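Local atomic coordinates of lectin-like protein (Entamoeba histolytica HM-1:IMSS-A, PDB entry 5ZBT), a protein that is of unknown function but, as an ERGIC-53-like membrane protein represented here by its legume lectin-like domain, may bind D-mannose. Residues L28-P33 / R41-K46; G99-E104 / G123-F128; N117-I122 / S137-D142. All coordinates share one frame; numbering follows the deposited sequence.

Contact 1: L28-P33 / R41-K46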
# COMPACT_ATOMS: atom_id res chain seq x y z
N LEU A 28 5.03 -12.06 4.94
CA LEU A 28 4.70 -10.82 4.26
C LEU A 28 5.60 -10.53 3.07
O LEU A 28 5.12 -10.02 2.05
CB LEU A 28 4.80 -9.63 5.25
CG LEU A 28 3.99 -9.71 6.54
CD1 LEU A 28 4.17 -8.45 7.40
CD2 LEU A 28 2.51 -9.94 6.23
N SER A 29 6.89 -10.81 3.17
CA SER A 29 7.86 -10.30 2.22
C SER A 29 7.79 -11.05 0.90
O SER A 29 7.56 -12.26 0.87
CB SER A 29 9.27 -10.41 2.78
OG SER A 29 9.42 -9.56 3.89
N PHE A 30 7.99 -10.31 -0.19
CA PHE A 30 8.50 -10.90 -1.43
C PHE A 30 9.57 -9.97 -1.97
O PHE A 30 9.32 -8.78 -2.20
CB PHE A 30 7.41 -11.16 -2.47
CG PHE A 30 6.45 -10.02 -2.70
CD1 PHE A 30 5.31 -9.88 -1.91
CD2 PHE A 30 6.64 -9.16 -3.77
CE1 PHE A 30 4.41 -8.86 -2.14
CE2 PHE A 30 5.74 -8.13 -4.02
CZ PHE A 30 4.63 -7.97 -3.20
N ARG A 31 10.76 -10.51 -2.14
CA ARG A 31 11.95 -9.75 -2.50
C ARG A 31 12.36 -10.07 -3.93
O ARG A 31 11.86 -11.01 -4.55
CB ARG A 31 13.08 -10.07 -1.52
CG ARG A 31 12.72 -9.75 -0.07
CD ARG A 31 13.80 -10.16 0.92
NE ARG A 31 13.21 -10.55 2.20
CZ ARG A 31 12.73 -11.77 2.47
NH1 ARG A 31 12.20 -12.03 3.66
NH2 ARG A 31 12.78 -12.72 1.54
N GLU A 32 13.30 -9.25 -4.45
CA GLU A 32 13.89 -9.37 -5.78
C GLU A 32 15.03 -10.37 -5.76
O GLU A 32 15.92 -10.27 -4.90
CB GLU A 32 14.40 -8.02 -6.27
CG GLU A 32 13.32 -6.99 -6.56
CD GLU A 32 13.78 -5.92 -7.56
OE1 GLU A 32 13.95 -4.74 -7.15
OE2 GLU A 32 13.98 -6.27 -8.75
N PRO A 33 15.05 -11.35 -6.68
CA PRO A 33 14.05 -11.51 -7.75
C PRO A 33 12.77 -12.20 -7.26
O PRO A 33 12.83 -13.02 -6.35
CB PRO A 33 14.79 -12.37 -8.77
CG PRO A 33 15.68 -13.25 -7.93
CD PRO A 33 16.07 -12.42 -6.72
N ARG A 41 1.95 -18.14 -1.82
CA ARG A 41 1.70 -18.83 -0.57
C ARG A 41 1.29 -17.88 0.54
O ARG A 41 0.71 -18.31 1.54
CB ARG A 41 2.92 -19.67 -0.15
CG ARG A 41 4.06 -18.90 0.47
CD ARG A 41 5.00 -19.84 1.20
NE ARG A 41 5.89 -20.52 0.27
CZ ARG A 41 7.16 -20.18 0.10
NH1 ARG A 41 7.68 -19.18 0.81
NH2 ARG A 41 7.91 -20.84 -0.78
N ASN A 42 1.53 -16.58 0.36
CA ASN A 42 1.21 -15.59 1.37
C ASN A 42 0.06 -14.65 1.00
O ASN A 42 -0.48 -14.00 1.90
CB ASN A 42 2.48 -14.78 1.69
CG ASN A 42 3.49 -15.60 2.47
OD1 ASN A 42 3.10 -16.49 3.23
ND2 ASN A 42 4.78 -15.33 2.28
N TYR A 43 -0.37 -14.61 -0.27
CA TYR A 43 -1.35 -13.60 -0.70
C TYR A 43 -2.42 -14.20 -1.59
O TYR A 43 -2.11 -14.91 -2.55
CB TYR A 43 -0.65 -12.46 -1.45
CG TYR A 43 0.26 -11.62 -0.57
CD1 TYR A 43 1.62 -11.89 -0.46
CD2 TYR A 43 -0.25 -10.54 0.13
CE1 TYR A 43 2.43 -11.11 0.36
CE2 TYR A 43 0.56 -9.75 0.94
CZ TYR A 43 1.88 -10.04 1.06
OH TYR A 43 2.65 -9.24 1.87
N ASP A 44 -3.68 -13.92 -1.27
CA ASP A 44 -4.79 -14.11 -2.20
C ASP A 44 -4.78 -12.99 -3.23
O ASP A 44 -4.29 -11.88 -2.99
CB ASP A 44 -6.14 -14.07 -1.49
CG ASP A 44 -6.29 -15.13 -0.45
OD1 ASP A 44 -5.90 -16.28 -0.72
OD2 ASP A 44 -6.79 -14.79 0.65
N MET A 45 -5.40 -13.27 -4.38
CA MET A 45 -5.37 -12.37 -5.53
C MET A 45 -6.77 -12.26 -6.11
O MET A 45 -7.39 -13.27 -6.43
CB MET A 45 -4.37 -12.86 -6.58
CG MET A 45 -2.94 -12.67 -6.10
SD MET A 45 -1.68 -13.36 -7.16
CE MET A 45 -0.69 -14.27 -5.98
N LYS A 46 -7.25 -11.03 -6.25
CA LYS A 46 -8.63 -10.78 -6.66
C LYS A 46 -8.61 -9.59 -7.61
O LYS A 46 -8.48 -8.44 -7.18
CB LYS A 46 -9.51 -10.53 -5.44
CG LYS A 46 -10.93 -10.08 -5.75
CD LYS A 46 -11.73 -11.15 -6.47
CE LYS A 46 -13.15 -11.22 -5.89
NZ LYS A 46 -14.10 -12.00 -6.75
O HOH W 1 5.24 -13.36 0.30

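Contact 2: G99-E104 / G123-F128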
# COMPACT_ATOMS: atom_id res chain seq x y z
N GLY A 99 -3.25 1.56 -2.56
CA GLY A 99 -3.42 1.49 -1.12
C GLY A 99 -2.64 0.35 -0.51
O GLY A 99 -2.55 -0.74 -1.09
N VAL A 100 -2.05 0.61 0.65
CA VAL A 100 -1.52 -0.44 1.51
C VAL A 100 -2.36 -0.47 2.78
O VAL A 100 -2.67 0.58 3.35
CB VAL A 100 -0.03 -0.23 1.82
CG1 VAL A 100 0.51 -1.42 2.68
CG2 VAL A 100 0.74 -0.10 0.53
N TRP A 101 -2.75 -1.65 3.20
CA TRP A 101 -3.83 -1.78 4.15
C TRP A 101 -3.39 -2.64 5.33
O TRP A 101 -2.75 -3.67 5.14
CB TRP A 101 -5.07 -2.41 3.49
CG TRP A 101 -5.65 -1.64 2.31
CD1 TRP A 101 -5.17 -1.62 1.01
CD2 TRP A 101 -6.83 -0.84 2.32
NE1 TRP A 101 -6.00 -0.84 0.23
CE2 TRP A 101 -7.02 -0.35 1.01
CE3 TRP A 101 -7.76 -0.48 3.32
CZ2 TRP A 101 -8.09 0.48 0.66
CZ3 TRP A 101 -8.83 0.35 2.97
CH2 TRP A 101 -8.98 0.81 1.65
N LEU A 102 -3.74 -2.21 6.54
CA LEU A 102 -3.50 -2.98 7.76
C LEU A 102 -4.85 -3.09 8.45
O LEU A 102 -5.30 -2.13 9.09
CB LEU A 102 -2.44 -2.33 8.64
CG LEU A 102 -1.00 -2.27 8.07
CD1 LEU A 102 -0.82 -1.19 6.99
CD2 LEU A 102 0.04 -2.06 9.17
N THR A 103 -5.53 -4.23 8.28
CA THR A 103 -6.93 -4.33 8.66
C THR A 103 -7.21 -5.57 9.50
O THR A 103 -6.48 -6.57 9.46
CB THR A 103 -7.86 -4.34 7.43
OG1 THR A 103 -7.45 -5.36 6.50
CG2 THR A 103 -7.87 -2.97 6.78
N GLU A 104 -8.32 -5.46 10.24
CA GLU A 104 -8.78 -6.55 11.10
C GLU A 104 -9.24 -7.76 10.29
O GLU A 104 -9.11 -8.90 10.77
CB GLU A 104 -9.92 -6.03 11.99
CG GLU A 104 -10.61 -7.09 12.85
CD GLU A 104 -11.77 -6.52 13.66
OE1 GLU A 104 -11.60 -6.29 14.88
OE2 GLU A 104 -12.85 -6.29 13.06
N GLY A 123 -5.72 2.47 6.21
CA GLY A 123 -5.40 2.51 4.80
C GLY A 123 -4.37 3.61 4.55
O GLY A 123 -4.54 4.74 5.02
N ILE A 124 -3.31 3.25 3.85
CA ILE A 124 -2.27 4.19 3.41
C ILE A 124 -2.38 4.29 1.90
O ILE A 124 -2.23 3.29 1.19
CB ILE A 124 -0.86 3.72 3.84
CG1 ILE A 124 -0.85 3.42 5.34
CG2 ILE A 124 0.19 4.75 3.53
CD1 ILE A 124 0.03 2.27 5.70
N PHE A 125 -2.66 5.50 1.41
CA PHE A 125 -3.01 5.71 0.01
C PHE A 125 -2.03 6.66 -0.66
O PHE A 125 -1.63 7.67 -0.07
CB PHE A 125 -4.44 6.27 -0.13
CG PHE A 125 -5.48 5.51 0.67
CD1 PHE A 125 -5.58 4.13 0.57
CD2 PHE A 125 -6.34 6.18 1.52
CE1 PHE A 125 -6.54 3.42 1.30
CE2 PHE A 125 -7.30 5.48 2.26
CZ PHE A 125 -7.39 4.10 2.14
N ILE A 126 -1.65 6.32 -1.89
CA ILE A 126 -0.94 7.22 -2.78
C ILE A 126 -1.90 7.55 -3.91
O ILE A 126 -2.32 6.66 -4.65
CB ILE A 126 0.35 6.59 -3.34
CG1 ILE A 126 1.24 6.03 -2.22
CG2 ILE A 126 1.11 7.61 -4.19
CD1 ILE A 126 2.53 5.36 -2.74
N ASN A 127 -2.27 8.82 -4.03
CA ASN A 127 -3.30 9.23 -4.98
C ASN A 127 -2.71 10.15 -6.04
O ASN A 127 -2.10 11.17 -5.70
CB ASN A 127 -4.45 9.92 -4.26
CG ASN A 127 -5.47 10.44 -5.23
OD1 ASN A 127 -6.20 9.67 -5.83
ND2 ASN A 127 -5.51 11.75 -5.43
N PHE A 128 -2.90 9.78 -7.32
CA PHE A 128 -2.55 10.62 -8.47
C PHE A 128 -3.77 11.28 -9.12
O PHE A 128 -3.60 12.29 -9.82
CB PHE A 128 -1.83 9.80 -9.55
CG PHE A 128 -0.50 9.24 -9.12
CD1 PHE A 128 -0.43 8.04 -8.42
CD2 PHE A 128 0.68 9.90 -9.44
CE1 PHE A 128 0.80 7.51 -8.03
CE2 PHE A 128 1.92 9.39 -9.06
CZ PHE A 128 1.98 8.19 -8.35

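Contact 3: N117-I122 / S137-D142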
# COMPACT_ATOMS: atom_id res chain seq x y z
N ASN A 117 -15.26 0.59 1.28
CA ASN A 117 -15.18 1.80 2.08
C ASN A 117 -15.41 1.57 3.58
O ASN A 117 -15.10 2.46 4.38
CB ASN A 117 -16.17 2.85 1.55
CG ASN A 117 -17.55 2.27 1.28
OD1 ASN A 117 -17.70 1.34 0.49
ND2 ASN A 117 -18.56 2.80 1.94
N ILE A 118 -15.93 0.42 3.98
CA ILE A 118 -16.09 0.08 5.39
C ILE A 118 -15.04 -0.96 5.74
O ILE A 118 -14.94 -1.99 5.07
CB ILE A 118 -17.50 -0.44 5.71
CG1 ILE A 118 -18.53 0.66 5.39
CG2 ILE A 118 -17.57 -0.86 7.15
CD1 ILE A 118 -19.95 0.19 5.36
N TYR A 119 -14.23 -0.68 6.78
CA TYR A 119 -13.14 -1.55 7.20
C TYR A 119 -12.71 -1.14 8.60
O TYR A 119 -13.03 -0.04 9.07
CB TYR A 119 -11.94 -1.50 6.22
CG TYR A 119 -11.24 -0.16 6.15
CD1 TYR A 119 -11.70 0.85 5.31
CD2 TYR A 119 -10.10 0.09 6.91
CE1 TYR A 119 -11.05 2.09 5.24
CE2 TYR A 119 -9.44 1.33 6.84
CZ TYR A 119 -9.92 2.32 6.02
OH TYR A 119 -9.28 3.54 5.96
N LYS A 120 -11.97 -2.02 9.27
CA LYS A 120 -11.41 -1.69 10.58
C LYS A 120 -9.89 -1.77 10.49
O LYS A 120 -9.32 -2.86 10.33
CB LYS A 120 -11.97 -2.59 11.68
CG LYS A 120 -11.67 -2.08 13.09
CD LYS A 120 -12.16 -3.06 14.17
CE LYS A 120 -13.53 -2.62 14.74
NZ LYS A 120 -14.56 -3.72 14.85
N GLY A 121 -9.22 -0.64 10.59
CA GLY A 121 -7.78 -0.61 10.49
C GLY A 121 -7.33 0.67 9.83
O GLY A 121 -7.94 1.73 9.99
N ILE A 122 -6.26 0.53 9.04
CA ILE A 122 -5.53 1.66 8.49
C ILE A 122 -5.40 1.44 6.99
O ILE A 122 -5.05 0.33 6.54
CB ILE A 122 -4.14 1.81 9.15
CG1 ILE A 122 -4.28 2.42 10.54
CG2 ILE A 122 -3.18 2.66 8.33
CD1 ILE A 122 -3.28 1.87 11.54
N SER A 137 -1.91 9.75 1.87
CA SER A 137 -2.91 9.92 2.92
C SER A 137 -2.91 8.69 3.81
O SER A 137 -2.55 7.59 3.39
CB SER A 137 -4.31 10.10 2.36
OG SER A 137 -4.27 10.84 1.15
N VAL A 138 -3.30 8.89 5.07
CA VAL A 138 -3.56 7.80 5.99
C VAL A 138 -4.97 8.00 6.52
O VAL A 138 -5.34 9.10 6.92
CB VAL A 138 -2.54 7.75 7.14
CG1 VAL A 138 -2.93 6.66 8.11
CG2 VAL A 138 -1.13 7.49 6.60
N LEU A 139 -5.75 6.92 6.50
CA LEU A 139 -7.16 6.94 6.86
C LEU A 139 -7.39 5.80 7.82
O LEU A 139 -7.43 4.64 7.40
CB LEU A 139 -8.03 6.80 5.62
CG LEU A 139 -9.44 7.36 5.71
CD1 LEU A 139 -9.36 8.72 6.30
CD2 LEU A 139 -10.04 7.45 4.34
N LYS A 140 -7.55 6.10 9.11
CA LYS A 140 -7.90 5.09 10.10
C LYS A 140 -9.41 5.03 10.23
O LYS A 140 -10.07 6.07 10.39
CB LYS A 140 -7.26 5.38 11.46
CG LYS A 140 -7.55 4.31 12.50
CD LYS A 140 -6.58 4.42 13.67
CE LYS A 140 -6.61 3.16 14.53
NZ LYS A 140 -7.86 3.06 15.36
N ASN A 141 -9.96 3.82 10.15
CA ASN A 141 -11.39 3.58 10.17
C ASN A 141 -11.72 2.62 11.30
O ASN A 141 -10.97 1.68 11.59
CB ASN A 141 -11.84 2.99 8.81
CG ASN A 141 -13.36 2.96 8.66
OD1 ASN A 141 -14.12 3.30 9.59
ND2 ASN A 141 -13.82 2.56 7.46
N ASP A 142 -12.86 2.86 11.95
CA ASP A 142 -13.35 2.04 13.05
C ASP A 142 -14.59 1.24 12.63
O ASP A 142 -15.53 1.06 13.41
CB ASP A 142 -13.64 2.92 14.26
CG ASP A 142 -13.90 2.10 15.54
OD1 ASP A 142 -13.37 0.96 15.63
OD2 ASP A 142 -14.63 2.60 16.43

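Contact 1: L28-P33 / R41-K46
Tyr-43 and Phe-30 meet at a right angle, and that mutual turn organises this junction between the loop 28-33 and the start of the strand 43-46. The edge of Phe-30 faces the ring of Tyr-43 in an offset edge-to-face pair, with centroids 5.8 Å apart and planes at 90°. CD1 of Phe-30 approaches CE1 of Tyr-43 to 3.9 Å. Phe-30 reaches this position because its CG sits between the backbone N and the carbonyl carbon (chi1 47°), a less common choice that brings the ring back toward the tyrosine.

The far end of Tyr-43 has a different task. Its hydroxyl donates to Leu-28 O at 2.6 Å, arriving in the carbonyl plane on a lone pair, with a C=O...O angle of 123°; the carbonyl oxygen also lies at the edge of the phenol ring, in its plane. Beside this bond a water bridges the two segments, accepting from Asn-42 ND2 at 2.8 Å and donating to Ser-29 O at 2.6 Å. Asn-38, from the helix 36-42, also donates to Ser-29 O. Around the aromatic pair, Leu-227 of strand 220-231 and Met-69 of strand 66-71 touch both rings, placing the pair between the two sheets of the lectin sandwich at the end where 43-46 is the outermost strand.

Two successive loop carbonyls, Leu-28 O and Ser-29 O, are therefore satisfied by side chains and a water. The hydroxyl bond anchors the tip of Tyr-43, and the phenyl edge, offset against its CE1 side, probably hinders turning of the ring about its long axis.

Contact 2: G99-E104 / G123-F128
With CG of both Trp-101 (chi1 -60°) and Phe-125 (chi1 -49°) set anti to the carbonyl carbon, the two rings rise from neighbouring strands and lean together over the glycines between them. Phe-125 presents its edge to one face of the indole, its CE1 lying 3.4 Å from Trp-101 CZ2. The planes are inclined at 64° in this edge-to-face pair, and the touch falls toward the rim of the indole. Gly-99 and Gly-123 carry no side chains on this face: CA of Gly-99 lies at the edge of the phenyl ring, 3.8 Å from Phe-125 CD1, while CA of Gly-123 comes within 4.1 Å of Trp-101 CE3. Each aromatic thus faces a glycine across the strand pair, Trp-101 opposite Gly-123 and Phe-125 opposite Gly-99, both in non-hydrogen-bonded pairs.

Between them, Val-100 and Ile-124 form the hydrogen-bonded pair of these antiparallel strands. Val-100 N donates to Ile-124 O at 2.7 Å, and Ile-124 N returns a bond to Val-100 O at 2.8 Å. Their side chains turn to the other face, toward the second sheet of the sandwich, where both meet Ile-173; there Leu-102 CD1 also packs on Ile-124 CD1 at 3.8 Å.

The indole N-H is engaged by Ser-211 on the next strand, and Phe-113, from a loop, stacks on Phe-125. Chemically, the two faces differ: on one, Val-100, Leu-102 and Ile-124 give an apolar layer against the second sheet, whereas the other couples aromatic rings over glycine backbone, and its buried indole nitrogen is satisfied by a hydroxyl.

Contact 3: N117-I122 / S137-D142
Tyr-119 lays one face of its ring over Asn-141, whose CB stands 3.6 Å from the ring centroid, above the face and slightly offset toward the rim, a CH-pi contact. The amide beyond that carbon is turned almost perpendicular to the phenol, with the planes 86° apart. Tyr-119 owes this placement to a chi1 of 65°, which sets CG between its own backbone N and carbonyl carbon and folds the ring back along the strand 137-142. From there the hydroxyl donates to Leu-139 O at 2.6 Å. This donor stands 48° out of the carbonyl plane, away from the lone-pair direction, although the oxygen it meets lies at the edge of the tyrosine ring. Leu-139 CB packs beside the same hydroxyl at 3.5 Å.

The setting is the antiparallel sheet of a legume-lectin sandwich, where the loop arriving at strand 122-127 turns a corner at Gly-121. The backbone of that residue adopts a conformation that calls for glycine, since a CB would press against the preceding carbonyl. Gly-121 and Asn-141 form a hydrogen-bonded antiparallel pair: Gly-121 N donates to Asn-141 O at 3.1 Å, and Asn-141 N answers to Gly-121 O at 2.9 Å.

The amide nitrogen of Asn-141 is held by Val-144 O, in the loop following the strand, so the residue joins that loop to the tyrosine's ring. On the other face of the strand pair, Ile-122 CG2 meets Val-138 CG1 at 4.0 Å, crossing at a slant. Farther out, Lys-120 and Asp-142 run side by side, pointing the same way, yet their charged atoms do not touch. Lys-140, on the same face, forms a salt bridge with Glu-152.

Overall arrangement
All three contacts reach the same antiparallel sheet of the lectin sandwich. Contacts 2 and 3 are neighbours, their centres about 8 Å apart, and their segments alternate along the chain. They join through probable backbone hydrogen bonds, Leu-102 O to Ile-122 N at 2.8 Å and Phe-125 O to Ser-137 N at 2.9 Å, and through the rings of Trp-101 and Tyr-119, which meet edge-to-face. Contact 1 lies at the edge of the sheet formed by strand 43-46, its centre about 17 Å from that of contact 2 and about 22 Å from that of contact 3; its nearest atoms stay about 8 Å and 13 Å from theirs.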